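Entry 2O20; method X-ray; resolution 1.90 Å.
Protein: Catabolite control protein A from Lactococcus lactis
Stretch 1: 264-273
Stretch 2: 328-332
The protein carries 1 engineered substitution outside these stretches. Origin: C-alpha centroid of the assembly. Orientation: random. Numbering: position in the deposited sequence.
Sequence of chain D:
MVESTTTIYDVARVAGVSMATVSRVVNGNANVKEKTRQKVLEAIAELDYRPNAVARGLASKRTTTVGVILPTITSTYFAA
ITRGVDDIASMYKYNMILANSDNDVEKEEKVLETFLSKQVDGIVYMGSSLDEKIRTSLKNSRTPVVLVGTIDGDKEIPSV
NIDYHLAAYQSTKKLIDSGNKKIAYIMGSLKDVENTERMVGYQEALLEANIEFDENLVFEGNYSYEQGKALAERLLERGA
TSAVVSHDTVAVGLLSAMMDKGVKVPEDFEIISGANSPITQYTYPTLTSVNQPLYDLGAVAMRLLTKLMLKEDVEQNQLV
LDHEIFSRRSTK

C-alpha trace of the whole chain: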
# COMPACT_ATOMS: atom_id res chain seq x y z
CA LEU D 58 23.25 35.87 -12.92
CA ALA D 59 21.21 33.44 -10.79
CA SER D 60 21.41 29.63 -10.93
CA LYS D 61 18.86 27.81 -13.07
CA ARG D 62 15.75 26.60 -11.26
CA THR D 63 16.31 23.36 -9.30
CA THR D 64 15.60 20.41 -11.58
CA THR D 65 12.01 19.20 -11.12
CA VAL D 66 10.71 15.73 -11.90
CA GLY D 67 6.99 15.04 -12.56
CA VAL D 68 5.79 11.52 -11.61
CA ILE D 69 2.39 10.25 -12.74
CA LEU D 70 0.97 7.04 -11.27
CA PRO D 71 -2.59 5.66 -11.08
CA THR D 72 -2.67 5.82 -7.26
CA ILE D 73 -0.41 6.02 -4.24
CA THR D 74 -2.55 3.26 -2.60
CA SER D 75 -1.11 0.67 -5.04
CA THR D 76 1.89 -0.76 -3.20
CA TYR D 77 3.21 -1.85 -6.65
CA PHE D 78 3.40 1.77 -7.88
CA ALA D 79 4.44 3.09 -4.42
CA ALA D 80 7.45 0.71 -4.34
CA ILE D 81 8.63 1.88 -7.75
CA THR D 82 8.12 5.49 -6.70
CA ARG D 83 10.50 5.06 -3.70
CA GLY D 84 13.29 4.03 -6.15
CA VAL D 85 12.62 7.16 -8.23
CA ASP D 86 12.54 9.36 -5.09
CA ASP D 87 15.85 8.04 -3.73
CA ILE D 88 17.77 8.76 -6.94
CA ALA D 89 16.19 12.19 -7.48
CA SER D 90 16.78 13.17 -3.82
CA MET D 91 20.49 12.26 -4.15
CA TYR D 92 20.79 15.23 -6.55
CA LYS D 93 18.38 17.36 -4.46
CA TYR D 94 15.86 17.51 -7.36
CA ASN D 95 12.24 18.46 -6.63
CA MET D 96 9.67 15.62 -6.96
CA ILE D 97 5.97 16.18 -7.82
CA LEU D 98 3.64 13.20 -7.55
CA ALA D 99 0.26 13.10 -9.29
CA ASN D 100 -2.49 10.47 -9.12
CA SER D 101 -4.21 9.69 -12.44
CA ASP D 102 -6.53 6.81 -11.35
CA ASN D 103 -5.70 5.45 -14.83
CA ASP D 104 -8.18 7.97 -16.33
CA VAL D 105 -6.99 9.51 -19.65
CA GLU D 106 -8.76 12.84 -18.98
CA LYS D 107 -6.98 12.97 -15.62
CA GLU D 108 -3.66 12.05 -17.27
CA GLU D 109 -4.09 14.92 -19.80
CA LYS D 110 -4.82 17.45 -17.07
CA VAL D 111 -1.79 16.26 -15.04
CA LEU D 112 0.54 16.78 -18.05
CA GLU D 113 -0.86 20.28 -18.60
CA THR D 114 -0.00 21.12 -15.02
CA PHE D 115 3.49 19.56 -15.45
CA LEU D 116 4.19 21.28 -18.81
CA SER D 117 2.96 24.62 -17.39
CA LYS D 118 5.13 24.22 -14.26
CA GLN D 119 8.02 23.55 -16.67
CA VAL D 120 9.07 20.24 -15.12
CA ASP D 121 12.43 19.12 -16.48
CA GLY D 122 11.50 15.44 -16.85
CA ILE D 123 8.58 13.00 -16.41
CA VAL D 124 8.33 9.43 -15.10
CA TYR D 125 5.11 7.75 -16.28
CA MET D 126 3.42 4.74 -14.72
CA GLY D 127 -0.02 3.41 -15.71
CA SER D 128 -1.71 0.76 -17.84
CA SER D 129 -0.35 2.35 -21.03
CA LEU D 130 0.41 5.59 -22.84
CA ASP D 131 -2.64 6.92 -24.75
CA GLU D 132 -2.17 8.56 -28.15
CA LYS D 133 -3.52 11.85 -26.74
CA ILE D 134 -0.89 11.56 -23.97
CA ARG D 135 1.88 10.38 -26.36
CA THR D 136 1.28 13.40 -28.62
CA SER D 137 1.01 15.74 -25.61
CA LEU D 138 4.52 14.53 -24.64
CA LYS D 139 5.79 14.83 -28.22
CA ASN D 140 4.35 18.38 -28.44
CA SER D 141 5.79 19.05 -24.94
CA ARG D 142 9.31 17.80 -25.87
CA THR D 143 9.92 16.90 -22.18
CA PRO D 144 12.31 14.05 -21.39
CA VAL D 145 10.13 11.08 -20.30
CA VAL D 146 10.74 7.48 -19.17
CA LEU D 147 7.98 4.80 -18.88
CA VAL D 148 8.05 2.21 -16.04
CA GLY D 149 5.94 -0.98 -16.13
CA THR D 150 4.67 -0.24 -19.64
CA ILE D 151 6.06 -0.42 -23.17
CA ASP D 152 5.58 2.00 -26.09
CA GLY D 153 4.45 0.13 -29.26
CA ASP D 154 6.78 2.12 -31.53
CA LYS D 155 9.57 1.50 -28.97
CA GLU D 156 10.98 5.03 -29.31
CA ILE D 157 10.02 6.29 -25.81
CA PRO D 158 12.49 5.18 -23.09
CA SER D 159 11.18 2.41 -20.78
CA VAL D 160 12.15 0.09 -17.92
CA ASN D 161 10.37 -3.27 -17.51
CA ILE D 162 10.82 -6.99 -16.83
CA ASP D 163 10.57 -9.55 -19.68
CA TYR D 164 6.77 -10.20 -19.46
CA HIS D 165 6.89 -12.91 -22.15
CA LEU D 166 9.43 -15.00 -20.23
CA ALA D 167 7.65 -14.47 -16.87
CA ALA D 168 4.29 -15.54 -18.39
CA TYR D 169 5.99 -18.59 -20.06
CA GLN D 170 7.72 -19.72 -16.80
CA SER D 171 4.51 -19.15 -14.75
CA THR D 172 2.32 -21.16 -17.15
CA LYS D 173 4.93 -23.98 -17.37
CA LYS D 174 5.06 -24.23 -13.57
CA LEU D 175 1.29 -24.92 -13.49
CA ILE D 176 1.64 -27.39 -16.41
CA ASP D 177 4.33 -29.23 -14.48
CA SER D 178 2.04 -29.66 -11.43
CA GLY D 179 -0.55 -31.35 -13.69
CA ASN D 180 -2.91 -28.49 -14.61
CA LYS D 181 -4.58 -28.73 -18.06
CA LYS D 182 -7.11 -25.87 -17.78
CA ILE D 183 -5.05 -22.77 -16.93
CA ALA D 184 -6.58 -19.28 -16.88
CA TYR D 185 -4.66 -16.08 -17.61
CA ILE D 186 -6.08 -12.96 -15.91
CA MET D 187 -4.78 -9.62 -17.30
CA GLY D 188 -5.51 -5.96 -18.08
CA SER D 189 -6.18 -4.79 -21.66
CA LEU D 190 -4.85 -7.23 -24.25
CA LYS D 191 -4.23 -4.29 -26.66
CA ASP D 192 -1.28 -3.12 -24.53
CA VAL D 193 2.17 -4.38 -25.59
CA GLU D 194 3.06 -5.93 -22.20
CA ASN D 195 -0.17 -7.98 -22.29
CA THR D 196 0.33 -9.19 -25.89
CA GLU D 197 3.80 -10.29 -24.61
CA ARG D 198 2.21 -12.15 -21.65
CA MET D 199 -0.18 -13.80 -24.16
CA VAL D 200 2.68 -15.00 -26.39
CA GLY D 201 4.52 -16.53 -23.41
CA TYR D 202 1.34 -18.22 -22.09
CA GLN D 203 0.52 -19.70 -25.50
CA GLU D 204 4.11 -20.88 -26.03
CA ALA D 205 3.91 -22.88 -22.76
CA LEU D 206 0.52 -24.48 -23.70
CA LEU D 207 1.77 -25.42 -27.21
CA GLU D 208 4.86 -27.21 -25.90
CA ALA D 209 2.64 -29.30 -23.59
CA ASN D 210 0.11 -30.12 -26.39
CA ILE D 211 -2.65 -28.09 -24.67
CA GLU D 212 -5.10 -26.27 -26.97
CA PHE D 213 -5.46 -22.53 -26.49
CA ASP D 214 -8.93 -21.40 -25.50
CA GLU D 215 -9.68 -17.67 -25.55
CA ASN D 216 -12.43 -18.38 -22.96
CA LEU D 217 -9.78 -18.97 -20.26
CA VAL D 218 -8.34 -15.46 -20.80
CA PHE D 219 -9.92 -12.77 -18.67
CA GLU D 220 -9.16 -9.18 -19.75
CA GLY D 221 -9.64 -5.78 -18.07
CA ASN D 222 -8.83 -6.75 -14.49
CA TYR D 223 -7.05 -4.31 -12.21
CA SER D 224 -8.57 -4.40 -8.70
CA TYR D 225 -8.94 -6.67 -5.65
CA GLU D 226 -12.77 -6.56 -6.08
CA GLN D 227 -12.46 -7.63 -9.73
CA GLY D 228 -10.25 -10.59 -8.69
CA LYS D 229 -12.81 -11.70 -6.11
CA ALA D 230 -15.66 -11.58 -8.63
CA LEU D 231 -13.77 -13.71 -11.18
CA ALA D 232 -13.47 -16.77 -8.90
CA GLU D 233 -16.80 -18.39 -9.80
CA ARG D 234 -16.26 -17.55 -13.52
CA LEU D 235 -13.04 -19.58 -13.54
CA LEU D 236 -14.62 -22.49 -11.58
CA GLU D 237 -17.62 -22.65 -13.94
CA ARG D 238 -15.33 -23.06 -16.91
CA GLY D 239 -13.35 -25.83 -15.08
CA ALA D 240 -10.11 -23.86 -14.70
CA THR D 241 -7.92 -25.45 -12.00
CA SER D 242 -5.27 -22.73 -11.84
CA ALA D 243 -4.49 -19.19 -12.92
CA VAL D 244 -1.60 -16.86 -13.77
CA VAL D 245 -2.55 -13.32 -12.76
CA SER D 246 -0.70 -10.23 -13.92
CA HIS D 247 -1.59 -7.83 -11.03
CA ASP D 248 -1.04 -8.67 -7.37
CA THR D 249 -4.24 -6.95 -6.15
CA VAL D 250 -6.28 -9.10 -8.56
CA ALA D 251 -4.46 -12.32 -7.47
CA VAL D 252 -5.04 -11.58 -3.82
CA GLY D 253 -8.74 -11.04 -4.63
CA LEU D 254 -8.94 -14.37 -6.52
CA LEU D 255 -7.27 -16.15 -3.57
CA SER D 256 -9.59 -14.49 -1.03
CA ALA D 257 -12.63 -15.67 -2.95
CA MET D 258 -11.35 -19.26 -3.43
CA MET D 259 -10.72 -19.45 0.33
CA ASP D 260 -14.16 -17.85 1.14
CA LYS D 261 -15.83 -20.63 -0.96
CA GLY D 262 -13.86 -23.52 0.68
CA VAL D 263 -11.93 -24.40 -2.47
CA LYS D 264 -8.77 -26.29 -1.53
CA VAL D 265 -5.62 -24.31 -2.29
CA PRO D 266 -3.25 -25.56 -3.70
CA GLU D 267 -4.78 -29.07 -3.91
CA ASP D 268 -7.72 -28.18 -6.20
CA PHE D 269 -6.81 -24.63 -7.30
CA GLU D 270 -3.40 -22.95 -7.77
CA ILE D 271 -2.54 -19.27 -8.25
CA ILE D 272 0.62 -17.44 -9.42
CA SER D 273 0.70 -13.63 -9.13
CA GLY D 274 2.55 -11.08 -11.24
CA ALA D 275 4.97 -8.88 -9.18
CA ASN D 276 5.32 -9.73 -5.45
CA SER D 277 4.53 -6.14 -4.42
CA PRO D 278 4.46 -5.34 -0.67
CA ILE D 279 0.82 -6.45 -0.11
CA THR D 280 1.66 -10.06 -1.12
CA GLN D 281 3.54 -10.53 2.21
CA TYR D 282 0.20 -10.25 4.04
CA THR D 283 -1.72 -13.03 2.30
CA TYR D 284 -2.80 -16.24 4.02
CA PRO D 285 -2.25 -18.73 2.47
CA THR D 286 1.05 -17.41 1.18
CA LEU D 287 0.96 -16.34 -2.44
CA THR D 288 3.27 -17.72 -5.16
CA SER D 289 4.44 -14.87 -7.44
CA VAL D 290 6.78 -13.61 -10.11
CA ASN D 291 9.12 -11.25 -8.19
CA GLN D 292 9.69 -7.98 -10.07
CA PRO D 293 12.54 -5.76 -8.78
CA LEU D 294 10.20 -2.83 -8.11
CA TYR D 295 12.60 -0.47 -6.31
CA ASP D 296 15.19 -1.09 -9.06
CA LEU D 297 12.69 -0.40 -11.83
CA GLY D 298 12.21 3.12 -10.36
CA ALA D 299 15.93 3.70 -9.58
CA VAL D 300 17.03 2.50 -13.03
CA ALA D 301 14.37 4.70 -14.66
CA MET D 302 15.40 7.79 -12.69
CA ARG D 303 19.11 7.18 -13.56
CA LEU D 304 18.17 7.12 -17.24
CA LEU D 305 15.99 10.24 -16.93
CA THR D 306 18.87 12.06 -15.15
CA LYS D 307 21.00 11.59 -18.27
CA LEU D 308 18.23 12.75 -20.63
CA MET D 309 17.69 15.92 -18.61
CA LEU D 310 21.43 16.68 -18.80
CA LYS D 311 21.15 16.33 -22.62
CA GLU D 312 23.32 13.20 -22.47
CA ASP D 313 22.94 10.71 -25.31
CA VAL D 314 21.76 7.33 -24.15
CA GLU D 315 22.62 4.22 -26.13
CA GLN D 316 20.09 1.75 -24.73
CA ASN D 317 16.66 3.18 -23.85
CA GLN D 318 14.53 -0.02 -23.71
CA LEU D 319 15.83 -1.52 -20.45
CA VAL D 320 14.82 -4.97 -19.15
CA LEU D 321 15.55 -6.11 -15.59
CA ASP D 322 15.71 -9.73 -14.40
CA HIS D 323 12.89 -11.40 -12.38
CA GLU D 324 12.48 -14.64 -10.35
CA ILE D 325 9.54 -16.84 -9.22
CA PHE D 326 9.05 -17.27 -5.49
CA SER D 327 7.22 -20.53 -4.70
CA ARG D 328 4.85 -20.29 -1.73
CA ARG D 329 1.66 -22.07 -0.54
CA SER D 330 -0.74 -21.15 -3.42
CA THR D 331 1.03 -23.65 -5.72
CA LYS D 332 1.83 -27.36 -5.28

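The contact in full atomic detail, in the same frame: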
# COMPACT_ATOMS: atom_id res chain seq x y z
N LYS D 264 -10.04 -25.92 -2.13
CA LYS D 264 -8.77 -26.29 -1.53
C LYS D 264 -7.60 -25.72 -2.32
O LYS D 264 -7.43 -26.03 -3.50
CB LYS D 264 -8.64 -27.81 -1.42
CG LYS D 264 -9.65 -28.44 -0.54
CD LYS D 264 -9.52 -29.95 -0.65
CE LYS D 264 -10.15 -30.69 0.51
NZ LYS D 264 -9.53 -32.07 0.65
N VAL D 265 -6.79 -24.91 -1.65
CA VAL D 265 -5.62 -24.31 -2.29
C VAL D 265 -4.38 -24.83 -1.54
O VAL D 265 -4.29 -24.65 -0.33
CB VAL D 265 -5.72 -22.72 -2.23
CG1 VAL D 265 -4.45 -22.03 -2.72
CG2 VAL D 265 -6.92 -22.20 -3.02
N PRO D 266 -3.39 -25.39 -2.25
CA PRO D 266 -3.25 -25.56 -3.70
C PRO D 266 -3.74 -26.89 -4.28
O PRO D 266 -3.51 -27.15 -5.47
CB PRO D 266 -1.73 -25.47 -3.89
CG PRO D 266 -1.20 -26.13 -2.70
CD PRO D 266 -2.14 -25.75 -1.55
N GLU D 267 -4.41 -27.71 -3.48
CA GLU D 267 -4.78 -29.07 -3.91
C GLU D 267 -5.69 -29.10 -5.13
O GLU D 267 -5.44 -29.91 -6.06
CB GLU D 267 -5.43 -29.83 -2.75
CG GLU D 267 -4.46 -30.19 -1.60
CD GLU D 267 -4.18 -29.05 -0.56
OE1 GLU D 267 -4.82 -27.94 -0.58
OE2 GLU D 267 -3.28 -29.30 0.29
N ASP D 268 -6.72 -28.26 -5.13
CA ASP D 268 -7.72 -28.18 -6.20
C ASP D 268 -7.64 -26.92 -7.06
O ASP D 268 -8.21 -26.86 -8.16
CB ASP D 268 -9.13 -28.32 -5.62
CG ASP D 268 -9.38 -29.69 -5.02
OD1 ASP D 268 -8.70 -30.67 -5.42
OD2 ASP D 268 -10.27 -29.82 -4.17
N PHE D 269 -6.97 -25.88 -6.55
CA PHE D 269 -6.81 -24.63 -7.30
C PHE D 269 -5.48 -23.96 -6.93
O PHE D 269 -5.18 -23.82 -5.75
CB PHE D 269 -7.98 -23.65 -7.10
CG PHE D 269 -8.10 -22.65 -8.24
CD1 PHE D 269 -8.94 -22.91 -9.33
CD2 PHE D 269 -7.34 -21.52 -8.25
CE1 PHE D 269 -9.00 -22.01 -10.40
CE2 PHE D 269 -7.36 -20.63 -9.33
CZ PHE D 269 -8.22 -20.88 -10.39
N GLU D 270 -4.73 -23.56 -7.95
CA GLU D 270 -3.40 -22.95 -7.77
C GLU D 270 -3.36 -21.57 -8.43
O GLU D 270 -4.01 -21.35 -9.44
CB GLU D 270 -2.33 -23.81 -8.41
CG GLU D 270 -2.19 -25.25 -7.88
CD GLU D 270 -0.99 -25.96 -8.47
OE1 GLU D 270 0.15 -25.53 -8.25
OE2 GLU D 270 -1.21 -26.96 -9.21
N ILE D 271 -2.63 -20.66 -7.81
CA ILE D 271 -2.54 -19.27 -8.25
C ILE D 271 -1.06 -18.79 -8.26
O ILE D 271 -0.32 -19.02 -7.31
CB ILE D 271 -3.36 -18.30 -7.35
CG1 ILE D 271 -4.83 -18.71 -7.31
CG2 ILE D 271 -3.24 -16.85 -7.85
CD1 ILE D 271 -5.68 -17.95 -6.29
N ILE D 272 -0.68 -18.11 -9.34
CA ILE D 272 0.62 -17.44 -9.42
C ILE D 272 0.34 -15.97 -9.77
O ILE D 272 -0.34 -15.68 -10.74
CB ILE D 272 1.56 -18.10 -10.48
CG1 ILE D 272 1.76 -19.59 -10.18
CG2 ILE D 272 2.94 -17.34 -10.50
CD1 ILE D 272 2.61 -20.35 -11.20
N SER D 273 0.82 -15.07 -8.93
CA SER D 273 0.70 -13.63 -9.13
C SER D 273 1.87 -13.02 -9.96
O SER D 273 2.83 -13.69 -10.32
CB SER D 273 0.59 -12.94 -7.76
OG SER D 273 0.15 -11.59 -7.90
N ARG D 328 5.43 -20.38 -3.07
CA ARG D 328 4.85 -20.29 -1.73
C ARG D 328 3.67 -21.29 -1.65
O ARG D 328 3.68 -22.31 -2.35
CB ARG D 328 4.50 -18.83 -1.39
CG ARG D 328 5.72 -17.88 -1.34
CD ARG D 328 5.35 -16.50 -0.82
NE ARG D 328 6.47 -15.56 -0.89
CZ ARG D 328 6.45 -14.40 -1.54
NH1 ARG D 328 5.36 -14.00 -2.20
NH2 ARG D 328 7.54 -13.65 -1.53
N ARG D 329 2.67 -21.04 -0.81
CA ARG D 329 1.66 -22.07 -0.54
C ARG D 329 0.39 -21.97 -1.42
O ARG D 329 -0.55 -22.73 -1.19
CB ARG D 329 1.34 -22.09 0.95
CG ARG D 329 2.61 -22.43 1.77
CD ARG D 329 2.33 -22.87 3.17
NE ARG D 329 3.55 -23.27 3.90
CZ ARG D 329 4.44 -22.43 4.45
NH1 ARG D 329 4.33 -21.10 4.37
NH2 ARG D 329 5.48 -22.94 5.11
N SER D 330 0.38 -21.13 -2.45
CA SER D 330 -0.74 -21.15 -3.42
C SER D 330 -0.49 -21.99 -4.66
O SER D 330 -1.35 -22.03 -5.55
CB SER D 330 -1.18 -19.73 -3.82
OG SER D 330 -0.17 -19.05 -4.55
N THR D 331 0.68 -22.66 -4.70
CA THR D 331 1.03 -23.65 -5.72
C THR D 331 1.52 -24.94 -5.03
O THR D 331 1.93 -24.93 -3.86
CB THR D 331 2.09 -23.11 -6.73
OG1 THR D 331 3.23 -22.58 -6.03
CG2 THR D 331 1.49 -22.00 -7.59
N LYS D 332 1.44 -26.03 -5.78
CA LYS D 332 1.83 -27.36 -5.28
C LYS D 332 3.33 -27.54 -5.19
O LYS D 332 3.80 -28.37 -4.39
CB LYS D 332 1.28 -28.45 -6.20
CG LYS D 332 -0.21 -28.63 -6.14
CD LYS D 332 -0.65 -29.69 -7.16
CE LYS D 332 -2.10 -29.96 -7.15
NZ LYS D 332 -2.92 -28.81 -7.74
OXT LYS D 332 4.06 -26.87 -5.93
O HOH W 1 -1.95 -23.64 1.25

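How do the two backbones meet? Stretch 1 runs through a loop, in which D268 N bonds to K264 O (2.9 Å), into a strand that includes residues 270-272; the chain's C-terminal residues, without regular structure, lie against it. I271 N donates to S330 O at 2.9 Å, nearly straight, and E270 CA approaches the same oxygen at 3.2 Å in a CA-H...O contact. A cis peptide precedes P266, whose CD sits 3.4 Å from R329 O, and a water donates to both V265 O and R329 O.

What does S330 add? Its short side chain, in the p rotamer, lets OG donate to I271 O at 2.8 Å, so S330 grips both backbone polar groups of I271.

How is K332 anchored? E270 reaches it with both carboxylate oxygens: OE1 accepts from K332 N at 2.8 Å, and OE2 forms a salt bridge with K332 NZ at 2.9 Å. The lysine's extended chain, bending at chi4, also brings NZ to P266 O (2.9 Å) and, weakly, to E267 O (3.2 Å).

Where is the apolar packing? P266 CB rests 3.5 Å from T331 C, and T331 CG2 lies 3.5 Å from I272 CG1. Threonine suits this buried place: its methyl packs here while OG1 is hydrogen-bonded elsewhere in the structure. Together the stretches bury 465 Å².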